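Local coordinates for protein polyketide biosynthesis 3-hydroxy-3-methylglutaryl-ACP synthase PksG (PDB 4YXT) that catalyses the aldol condensation of an acetyl group carried by AcpK with a beta-ketothioester polyketide intermediate in bacillaene biosynthesis, at residues 196-201 with 328-333; 8-13 with 350-355; 77-82 with 89-94; 25-30 with 163-168. The protein carries 1 engineered substitution. All coordinates share one frame; numbering follows the deposited sequence.

In the fold
Contacts 1, 2 and 3 reach the same mixed sheet, while contact 4 lies on the surface of the chain. Contact 2 is buried and almost wholly packing: strand 5-12 meets the start of helix 352-357 without a hydrogen bond between the segments. Contact 3 is also buried, but joins strand 74-80 to helix 91-99 through a hydroxyl pair. Contact 1, partly buried near the probable active-site cysteine, combines backbone hydrogen bonds with a sulfur-aromatic contact and a short hydroxyl pair. Like contact 3, it touches the second subunit. Contact 4 uses a salt bridge and a tyrosine hydroxyl to tie 25-30 to 163-168. Contacts 1 and 2 lie on opposite sides of the chain centre, their centres about 29 Å apart.

Contact 1: residues 196-201 with 328-333; sequences YEVMDT and SGCCSE
The ring of Tyr196 lies against the thiol of Cys330 in a sulfur-aromatic contact. Cys330 SG sits over one ring face, offset toward the rim, 3.7 Å from the Tyr196 ring centroid. Both residues use the crowded first torsion, with the side chain between the backbone N and the carbonyl carbon (chi1 54° for Tyr196, 87° for Cys330). Val198 comes in beside the sulfur. Val198 CG2 presses on Cys330 CB at 3.5 Å, a tight carbon pair. The backbones are bonded as well. Cys330 N donates to Tyr196 O at 2.9 Å, and Tyr196 N returns a longer bond to Cys330 O. Val198 N donates to Gly329 O from well above the carbonyl plane, at 2.9 Å. Gly329 has backbone angles that suit glycine, just before the cis peptide to Cys330. Asp200 swings its carboxylate inward. Asp200 OD1 takes a weak bond from Gly329 N at 3.0 Å, while OD2 is bonded to Tyr326 OH. Thr201 OG1 and Ser328 OG share a short hydrogen bond of 2.5 Å; either could be the donor. Lys89 of the second subunit forms a salt bridge with Glu197 OE2 and also reaches Gly329 O. The Ser328 side chain is about 5 Å from that of Cys114, the probable acyl-thioester nucleophile. These bonds probably hold the cis-peptide turn in place beside the catalytic centre.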
# COMPACT_ATOMS: atom_id res chain seq x y z
N TYR A 196 7.15 12.56 -8.74
CA TYR A 196 7.78 13.69 -8.03
C TYR A 196 6.70 14.26 -7.11
O TYR A 196 5.51 14.08 -7.38
CB TYR A 196 8.24 14.75 -9.03
CG TYR A 196 7.16 15.25 -9.96
CD1 TYR A 196 6.86 14.57 -11.14
CD2 TYR A 196 6.48 16.43 -9.70
CE1 TYR A 196 5.88 15.03 -12.00
CE2 TYR A 196 5.51 16.90 -10.57
CZ TYR A 196 5.19 16.19 -11.70
OH TYR A 196 4.22 16.69 -12.58
N GLU A 197 7.11 14.96 -6.07
CA GLU A 197 6.15 15.54 -5.14
C GLU A 197 5.53 16.81 -5.68
O GLU A 197 6.22 17.72 -6.00
CB GLU A 197 6.78 15.83 -3.80
CG GLU A 197 5.77 16.01 -2.71
CD GLU A 197 5.28 17.45 -2.60
OE1 GLU A 197 6.09 18.36 -2.87
OE2 GLU A 197 4.08 17.64 -2.24
N VAL A 198 4.22 16.84 -5.78
CA VAL A 198 3.46 18.05 -6.13
C VAL A 198 2.19 18.06 -5.32
O VAL A 198 1.63 17.01 -5.05
CB VAL A 198 3.01 18.07 -7.61
CG1 VAL A 198 4.09 18.63 -8.47
CG2 VAL A 198 2.60 16.70 -8.11
N MET A 199 1.72 19.23 -4.93
CA MET A 199 0.55 19.31 -4.08
C MET A 199 -0.68 19.62 -4.90
O MET A 199 -1.33 20.60 -4.63
CB MET A 199 0.71 20.41 -3.04
CG MET A 199 1.53 20.02 -1.82
SD MET A 199 0.92 18.65 -0.78
CE MET A 199 -0.63 19.31 -0.19
N ASP A 200 -1.03 18.78 -5.85
CA ASP A 200 -2.15 19.12 -6.73
C ASP A 200 -3.50 18.76 -6.13
O ASP A 200 -4.45 19.55 -6.19
CB ASP A 200 -1.96 18.58 -8.16
CG ASP A 200 -1.62 17.08 -8.21
OD1 ASP A 200 -1.07 16.54 -7.24
OD2 ASP A 200 -1.93 16.45 -9.22
N THR A 201 -3.60 17.57 -5.55
CA THR A 201 -4.79 17.20 -4.85
C THR A 201 -4.43 16.17 -3.77
O THR A 201 -3.50 15.37 -3.94
CB THR A 201 -5.88 16.61 -5.78
OG1 THR A 201 -5.64 15.23 -5.95
CG2 THR A 201 -5.95 17.28 -7.17
N SER A 328 -2.49 11.93 -8.29
CA SER A 328 -2.03 13.10 -7.62
C SER A 328 -0.97 12.84 -6.65
O SER A 328 -1.01 11.83 -5.97
CB SER A 328 -3.19 13.72 -6.83
OG SER A 328 -4.07 14.31 -7.72
N GLY A 329 -0.05 13.79 -6.49
CA GLY A 329 0.83 13.71 -5.35
C GLY A 329 2.33 13.76 -5.55
O GLY A 329 2.99 14.39 -4.72
N CYS A 330 2.91 13.11 -6.59
CA CYS A 330 2.21 12.44 -7.68
C CYS A 330 3.08 11.28 -8.20
O CYS A 330 4.27 11.25 -7.95
CB CYS A 330 1.99 13.37 -8.85
SG CYS A 330 3.35 13.46 -10.07
N CYS A 331 2.46 10.32 -8.85
CA CYS A 331 3.18 9.24 -9.58
C CYS A 331 2.37 8.86 -10.81
O CYS A 331 1.13 9.08 -10.82
CB CYS A 331 3.47 7.96 -8.69
SG CYS A 331 4.77 6.89 -9.40
N SER A 332 3.04 8.29 -11.81
CA SER A 332 2.38 7.96 -13.05
C SER A 332 3.11 6.84 -13.80
O SER A 332 4.25 6.52 -13.50
CB SER A 332 2.22 9.21 -13.94
OG SER A 332 3.44 9.78 -14.36
N GLU A 333 2.43 6.23 -14.77
CA GLU A 333 3.00 5.14 -15.52
C GLU A 333 2.26 4.93 -16.86
O GLU A 333 1.04 4.98 -16.91
CB GLU A 333 2.98 3.83 -14.74
CG GLU A 333 3.75 2.65 -15.43
CD GLU A 333 4.10 1.48 -14.46
OE1 GLU A 333 4.53 0.39 -14.91
OE2 GLU A 333 3.98 1.61 -13.21

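Contact 2: residues 8-13 with 350-355; sequences AMNVFG and FGIEKH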
# COMPACT_ATOMS: atom_id res chain seq x y z
N ALA A 8 -9.28 -11.91 -15.89
CA ALA A 8 -10.66 -11.55 -15.81
C ALA A 8 -10.73 -10.22 -15.06
O ALA A 8 -9.87 -9.97 -14.26
CB ALA A 8 -11.42 -12.66 -15.09
N MET A 9 -11.71 -9.38 -15.37
CA MET A 9 -11.91 -8.13 -14.61
C MET A 9 -13.36 -7.68 -14.65
O MET A 9 -14.03 -7.89 -15.63
CB MET A 9 -10.96 -7.00 -15.08
CG MET A 9 -11.38 -6.24 -16.32
SD MET A 9 -10.08 -5.11 -16.92
CE MET A 9 -10.07 -3.89 -15.63
N ASN A 10 -13.81 -7.08 -13.55
CA ASN A 10 -15.20 -6.72 -13.37
C ASN A 10 -15.39 -5.42 -12.62
O ASN A 10 -14.64 -5.10 -11.74
CB ASN A 10 -15.97 -7.81 -12.65
CG ASN A 10 -17.47 -7.52 -12.65
OD1 ASN A 10 -18.01 -7.08 -13.64
ND2 ASN A 10 -18.11 -7.66 -11.55
N VAL A 11 -16.44 -4.71 -12.97
CA VAL A 11 -16.66 -3.36 -12.50
C VAL A 11 -17.87 -3.45 -11.66
O VAL A 11 -18.76 -4.15 -12.07
CB VAL A 11 -16.99 -2.41 -13.70
CG1 VAL A 11 -17.46 -1.03 -13.26
CG2 VAL A 11 -15.80 -2.28 -14.61
N PHE A 12 -17.86 -2.79 -10.50
CA PHE A 12 -19.06 -2.40 -9.74
C PHE A 12 -19.13 -0.88 -9.64
O PHE A 12 -18.32 -0.24 -8.92
CB PHE A 12 -19.04 -2.90 -8.30
CG PHE A 12 -20.36 -2.72 -7.59
CD1 PHE A 12 -21.43 -3.54 -7.90
CD2 PHE A 12 -20.53 -1.74 -6.62
CE1 PHE A 12 -22.67 -3.39 -7.26
CE2 PHE A 12 -21.76 -1.60 -5.98
CZ PHE A 12 -22.83 -2.43 -6.31
N GLY A 13 -20.09 -0.31 -10.38
CA GLY A 13 -20.35 1.14 -10.39
C GLY A 13 -21.59 1.56 -9.63
O GLY A 13 -22.30 2.45 -10.06
N PHE A 350 -19.47 -11.04 -17.95
CA PHE A 350 -19.81 -10.26 -16.77
C PHE A 350 -20.91 -9.26 -17.02
O PHE A 350 -21.50 -8.76 -16.08
CB PHE A 350 -18.55 -9.55 -16.21
CG PHE A 350 -17.43 -10.50 -15.85
CD1 PHE A 350 -17.61 -11.45 -14.86
CD2 PHE A 350 -16.22 -10.47 -16.53
CE1 PHE A 350 -16.60 -12.34 -14.53
CE2 PHE A 350 -15.21 -11.36 -16.21
CZ PHE A 350 -15.40 -12.30 -15.20
N GLY A 351 -21.21 -8.90 -18.28
CA GLY A 351 -22.35 -8.01 -18.46
C GLY A 351 -22.20 -6.69 -17.74
O GLY A 351 -23.15 -6.15 -17.16
N ILE A 352 -21.02 -6.08 -17.84
CA ILE A 352 -20.81 -4.78 -17.13
C ILE A 352 -21.86 -3.73 -17.50
O ILE A 352 -22.46 -3.11 -16.62
CB ILE A 352 -19.37 -4.23 -17.33
CG1 ILE A 352 -18.37 -5.06 -16.51
CG2 ILE A 352 -19.28 -2.79 -16.89
CD1 ILE A 352 -16.99 -5.11 -17.15
N GLU A 353 -22.08 -3.54 -18.79
CA GLU A 353 -23.10 -2.57 -19.29
C GLU A 353 -24.45 -2.84 -18.69
O GLU A 353 -25.13 -1.96 -18.12
CB GLU A 353 -23.22 -2.65 -20.83
CG GLU A 353 -22.59 -1.48 -21.54
CD GLU A 353 -23.22 -1.12 -22.86
OE1 GLU A 353 -23.28 -1.98 -23.74
OE2 GLU A 353 -23.64 0.03 -23.04
N LYS A 354 -24.84 -4.11 -18.78
CA LYS A 354 -26.14 -4.54 -18.21
C LYS A 354 -26.20 -4.19 -16.71
O LYS A 354 -27.17 -3.61 -16.18
CB LYS A 354 -26.26 -6.04 -18.48
CG LYS A 354 -27.60 -6.71 -18.28
CD LYS A 354 -27.44 -8.22 -18.56
CE LYS A 354 -28.21 -9.07 -17.56
NZ LYS A 354 -27.82 -8.90 -16.12
N HIS A 355 -25.13 -4.46 -16.00
CA HIS A 355 -25.16 -4.04 -14.61
C HIS A 355 -25.37 -2.52 -14.42
O HIS A 355 -26.15 -2.06 -13.57
CB HIS A 355 -23.89 -4.51 -13.89
CG HIS A 355 -23.55 -3.65 -12.72
ND1 HIS A 355 -22.38 -2.91 -12.66
CD2 HIS A 355 -24.26 -3.34 -11.62
CE1 HIS A 355 -22.38 -2.20 -11.54
NE2 HIS A 355 -23.51 -2.43 -10.90
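Strand residues 8-12 pass the turn into helix 352-357 without a hydrogen bond across, and the nearest CA atoms, those of Val11 and Ile352, are 6.4 Å apart. Phe350 meets three strand residues with different parts of its ring. Asn10 CB lies over one face, and Ala8 CB sits at the edge, 4.0 Å from Phe350 CZ. Met9 O is 3.5 Å from Phe350 CD2. Asn10 OD1 rests against carbon, 3.5 Å from Ile352 CG1. Its ND2 is bonded to Ala58 O in helix 51-64, which helps fix the amide. Val11 and Ile352 cross at about a right angle, with Val11 CB 3.9 Å from Ile352 CG2. His355 holds CG anti to its backbone N (chi1 154°). This brings His355 CE1 to Gly13 N at 3.2 Å, an edge contact with that N in the imidazole plane. The rings of His355 and Phe12 are nearly parallel (16°) but slid apart and barely overlap. His355 NE2 makes a weak bond to Gly14 O, while the buried ND1 has no partner in the model. Such packing of a helix start on a strand inside the central sheet fits the layered alpha/beta architecture of the thiolase-like fold.

Contact 3: residues 77-82 with 89-94; sequences LITCSA and KSLSTY. Engineered in segment 77-82: Ala82 (natural residue Glu).
Leu77 opens the contact with CG anti to its backbone N (chi1 169°). Leu77 CD2 reaches Ser92, 3.3 Å from Ser92 O, and also touches Ser92 CB. Ile78 points to the other side of the strand. Thr79 carries the main link and uses both branches. Thr79 OG1 donates to Ser92 OG at 2.8 Å, and that hydroxyl is in turn bonded to Phe108 O in the next strand. The buried hydroxyls thus form a chain, Thr79 OG1 to Ser92 OG to Phe108 O. The methyl CG2 of Thr79 packs on Leu91 CB at 3.7 Å, the two side chains crossing at about a right angle. Cys80 points away from the helix. Ser81 turns back toward it, with Ser81 CB 3.8 Å from Leu91 CD1. Its OG lies anti to the backbone N and is bonded to Ser83 N and Ser143 O. Ala82 is engineered. The natural residue, Glu, is probably the proton donor/acceptor of the active site, and the alanine CB points away from 89-94. Across from the strand, Ser90 is the N-cap of the helix, its OG taking a weak bond from Ser92 N. Ser90 O accepts from both Thr93 N and Thr93 OG1. The contact joins the first two elements of a beta-alpha-beta unit: strand 74-80, helix 91-99 and strand 106-111. Strand 74-80 runs parallel between strands 106-111 and 137-145, and Leu91 also packs on helix 51-64.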
# COMPACT_ATOMS: atom_id res chain seq x y z
N LEU A 77 -3.87 -10.80 -2.36
CA LEU A 77 -4.99 -9.92 -2.46
C LEU A 77 -4.51 -8.50 -2.14
O LEU A 77 -3.98 -8.26 -1.05
CB LEU A 77 -6.11 -10.37 -1.49
CG LEU A 77 -7.24 -9.32 -1.36
CD1 LEU A 77 -7.94 -9.01 -2.65
CD2 LEU A 77 -8.26 -9.71 -0.34
N ILE A 78 -4.69 -7.56 -3.05
CA ILE A 78 -4.19 -6.19 -2.86
C ILE A 78 -5.36 -5.29 -3.09
O ILE A 78 -5.95 -5.33 -4.16
CB ILE A 78 -3.08 -5.81 -3.87
CG1 ILE A 78 -1.82 -6.67 -3.68
CG2 ILE A 78 -2.70 -4.32 -3.79
CD1 ILE A 78 -0.74 -6.40 -4.73
N THR A 79 -5.68 -4.46 -2.10
CA THR A 79 -6.71 -3.48 -2.27
C THR A 79 -6.05 -2.14 -2.47
O THR A 79 -5.13 -1.77 -1.74
CB THR A 79 -7.76 -3.53 -1.12
OG1 THR A 79 -8.38 -4.81 -1.11
CG2 THR A 79 -8.92 -2.58 -1.40
N CYS A 80 -6.45 -1.45 -3.52
CA CYS A 80 -5.88 -0.14 -3.87
C CYS A 80 -6.96 0.87 -3.58
O CYS A 80 -8.09 0.80 -4.13
CB CYS A 80 -5.54 -0.11 -5.32
SG CYS A 80 -4.61 -1.57 -5.89
N SER A 81 -6.68 1.80 -2.68
CA SER A 81 -7.71 2.79 -2.34
C SER A 81 -7.11 4.08 -1.80
O SER A 81 -5.96 4.09 -1.38
CB SER A 81 -8.74 2.20 -1.35
OG SER A 81 -9.74 3.23 -0.99
N ALA A 82 -7.95 5.13 -1.76
CA ALA A 82 -7.66 6.35 -1.03
C ALA A 82 -8.82 6.58 -0.08
O ALA A 82 -9.04 7.69 0.44
CB ALA A 82 -7.47 7.49 -2.03
N LYS A 89 -5.46 -1.44 9.72
CA LYS A 89 -6.24 -2.54 9.17
C LYS A 89 -6.69 -2.26 7.73
O LYS A 89 -7.47 -1.34 7.45
CB LYS A 89 -7.44 -2.81 10.06
CG LYS A 89 -8.13 -4.14 9.83
CD LYS A 89 -9.36 -4.19 10.74
CE LYS A 89 -10.24 -5.39 10.49
NZ LYS A 89 -9.56 -6.66 10.85
N SER A 90 -6.20 -3.06 6.80
CA SER A 90 -6.58 -2.86 5.43
C SER A 90 -7.95 -3.43 5.01
O SER A 90 -8.47 -4.40 5.56
CB SER A 90 -5.51 -3.45 4.47
OG SER A 90 -5.64 -4.83 4.43
N LEU A 91 -8.49 -2.81 3.99
CA LEU A 91 -9.70 -3.30 3.38
C LEU A 91 -9.59 -4.76 3.00
O LEU A 91 -10.63 -5.46 2.94
CB LEU A 91 -10.01 -2.46 2.14
CG LEU A 91 -10.34 -1.02 2.39
CD1 LEU A 91 -10.37 -0.16 1.12
CD2 LEU A 91 -11.70 -1.00 3.11
N SER A 92 -8.37 -5.19 2.63
CA SER A 92 -8.17 -6.55 2.14
C SER A 92 -8.52 -7.67 3.15
O SER A 92 -8.77 -8.81 2.75
CB SER A 92 -6.73 -6.76 1.65
OG SER A 92 -6.45 -5.95 0.51
N THR A 93 -8.50 -7.36 4.45
CA THR A 93 -8.89 -8.31 5.47
C THR A 93 -10.40 -8.72 5.35
O THR A 93 -10.76 -9.91 5.28
CB THR A 93 -8.56 -7.77 6.87
OG1 THR A 93 -9.34 -6.59 7.14
CG2 THR A 93 -7.03 -7.44 7.03
N TYR A 94 -11.28 -7.72 5.30
CA TYR A 94 -12.71 -7.92 5.08
C TYR A 94 -13.03 -8.50 3.70
O TYR A 94 -13.85 -9.41 3.60
CB TYR A 94 -13.44 -6.58 5.20
CG TYR A 94 -13.52 -6.05 6.62
CD1 TYR A 94 -14.18 -6.79 7.60
CD2 TYR A 94 -12.94 -4.86 7.00
CE1 TYR A 94 -14.29 -6.35 8.87
CE2 TYR A 94 -13.04 -4.39 8.29
CZ TYR A 94 -13.73 -5.14 9.23
OH TYR A 94 -13.89 -4.73 10.54

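Contact 4: residues 25-30 with 163-168; sequences KYRHLD and YAEPSA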
# COMPACT_ATOMS: atom_id res chain seq x y z
N LYS A 25 -28.51 21.53 -14.07
CA LYS A 25 -29.71 22.38 -14.05
C LYS A 25 -29.98 22.89 -12.66
O LYS A 25 -30.17 24.09 -12.45
CB LYS A 25 -30.95 21.59 -14.50
CG LYS A 25 -31.32 21.70 -15.97
CD LYS A 25 -30.11 21.65 -16.88
CE LYS A 25 -30.53 21.69 -18.34
NZ LYS A 25 -31.23 20.42 -18.71
N TYR A 26 -30.00 21.98 -11.71
CA TYR A 26 -30.30 22.32 -10.34
C TYR A 26 -29.25 23.24 -9.70
O TYR A 26 -29.57 24.03 -8.81
CB TYR A 26 -30.39 21.03 -9.56
CG TYR A 26 -30.99 21.17 -8.19
CD1 TYR A 26 -32.36 20.98 -7.99
CD2 TYR A 26 -30.18 21.42 -7.09
CE1 TYR A 26 -32.91 21.08 -6.72
CE2 TYR A 26 -30.71 21.51 -5.81
CZ TYR A 26 -32.07 21.34 -5.63
OH TYR A 26 -32.57 21.44 -4.36
N ARG A 27 -28.02 23.16 -10.18
CA ARG A 27 -26.90 23.88 -9.59
C ARG A 27 -26.53 25.10 -10.41
O ARG A 27 -25.67 25.88 -10.01
CB ARG A 27 -25.69 22.95 -9.45
CG ARG A 27 -25.90 21.83 -8.43
CD ARG A 27 -25.51 22.20 -7.00
NE ARG A 27 -25.36 21.01 -6.14
CZ ARG A 27 -26.07 20.73 -5.04
NH1 ARG A 27 -27.00 21.58 -4.58
NH2 ARG A 27 -25.84 19.61 -4.36
N HIS A 28 -27.18 25.26 -11.57
CA HIS A 28 -27.04 26.45 -12.42
C HIS A 28 -25.68 26.56 -13.09
O HIS A 28 -25.18 27.67 -13.24
CB HIS A 28 -27.30 27.74 -11.63
CG HIS A 28 -28.59 27.76 -10.88
ND1 HIS A 28 -29.81 27.87 -11.52
CD2 HIS A 28 -28.86 27.69 -9.56
CE1 HIS A 28 -30.78 27.86 -10.62
NE2 HIS A 28 -30.22 27.76 -9.42
N LEU A 29 -25.12 25.45 -13.53
CA LEU A 29 -23.78 25.47 -14.08
C LEU A 29 -23.79 26.19 -15.42
O LEU A 29 -24.79 26.17 -16.13
CB LEU A 29 -23.25 24.05 -14.25
CG LEU A 29 -23.11 23.23 -12.96
CD1 LEU A 29 -22.35 21.94 -13.23
CD2 LEU A 29 -22.43 24.02 -11.85
N ASP A 30 -22.66 26.81 -15.77
CA ASP A 30 -22.49 27.35 -17.10
C ASP A 30 -22.60 26.18 -18.04
O ASP A 30 -21.88 25.21 -17.90
CB ASP A 30 -21.10 27.99 -17.29
CG ASP A 30 -20.84 28.38 -18.74
OD1 ASP A 30 -19.87 27.89 -19.38
OD2 ASP A 30 -21.62 29.19 -19.26
N TYR A 163 -17.87 22.58 -10.28
CA TYR A 163 -17.69 21.82 -11.48
C TYR A 163 -17.14 20.41 -11.24
O TYR A 163 -17.14 19.60 -12.14
CB TYR A 163 -16.95 22.65 -12.52
CG TYR A 163 -17.87 23.78 -12.99
CD1 TYR A 163 -18.79 23.57 -14.02
CD2 TYR A 163 -17.89 25.02 -12.34
CE1 TYR A 163 -19.64 24.59 -14.42
CE2 TYR A 163 -18.74 26.04 -12.75
CZ TYR A 163 -19.62 25.82 -13.78
OH TYR A 163 -20.47 26.82 -14.17
N ALA A 164 -16.76 20.11 -10.01
CA ALA A 164 -16.20 18.80 -9.66
C ALA A 164 -17.34 17.85 -9.34
O ALA A 164 -17.31 16.71 -9.74
CB ALA A 164 -15.28 18.93 -8.45
N GLU A 165 -18.36 18.36 -8.66
CA GLU A 165 -19.45 17.55 -8.15
C GLU A 165 -20.11 16.61 -9.17
O GLU A 165 -20.50 15.51 -8.83
CB GLU A 165 -20.49 18.45 -7.57
CG GLU A 165 -21.58 17.74 -6.83
CD GLU A 165 -22.79 18.64 -6.56
OE1 GLU A 165 -22.84 19.78 -7.09
OE2 GLU A 165 -23.69 18.19 -5.83
N PRO A 166 -20.28 17.05 -10.42
CA PRO A 166 -20.84 16.13 -11.39
C PRO A 166 -19.96 14.93 -11.77
O PRO A 166 -20.46 14.00 -12.39
CB PRO A 166 -21.07 17.03 -12.63
CG PRO A 166 -20.97 18.42 -12.14
CD PRO A 166 -19.99 18.35 -11.03
N SER A 167 -18.67 14.96 -11.47
CA SER A 167 -17.77 13.82 -11.81
C SER A 167 -17.32 12.98 -10.59
O SER A 167 -16.56 12.04 -10.75
CB SER A 167 -16.52 14.34 -12.54
OG SER A 167 -16.90 15.13 -13.67
N ALA A 168 -17.77 13.36 -9.40
CA ALA A 168 -17.26 12.85 -8.16
C ALA A 168 -17.93 11.52 -7.87
O ALA A 168 -18.93 11.48 -7.17
CB ALA A 168 -17.53 13.85 -7.03
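A salt bridge between Arg27 and Glu165 is the strongest link. Arg27 grips the carboxylate side-on with two nitrogens. Arg27 NE donates to Glu165 OE1 at 3.0 Å, and Arg27 NH2 donates to Glu165 OE2, also at 3.0 Å. Both oxygens use their syn lone pairs. The guanidinium and carboxylate planes are nearly coplanar, 20° apart, so the pairing is close to flat. Arg27 is bent at chi2 (-88°) and Glu165 is extended; the two side chains cross at about a right angle. Each ion has a further partner on helix 364-370: Arg27 NH1 pairs with Glu368, and Glu165 OE2 with Tyr367 OH. The second polar link is made by Tyr163. Tyr163 OH accepts from Asp30 N at 2.7 Å in a nearly straight bond (167°), with that N in the plane of the ring. Leu29 packs between the two polar links and meets Tyr163 tip to tip. Leu29 CD2 stands over one ring face in a CH-pi contact, 4.1 Å from the Tyr163 ring centroid. Leu29 CB touches the ring at Tyr163 CE1. The other methyl, Leu29 CD1, meets Pro166 CG at 3.9 Å. Arg33 makes a cation-pi contact with Tyr163, and Asp30 OD1 caps Arg33 N at the start of helix 31-37. The Schellman turn at His28 ends helix 20-27 just before Leu29 and Asp30. The charged pair probably stays ionised at this surface. The flat double grip, the tyrosine bond and the leucine join the end of helix 20-27 and the link to helix 31-37 to 163-168.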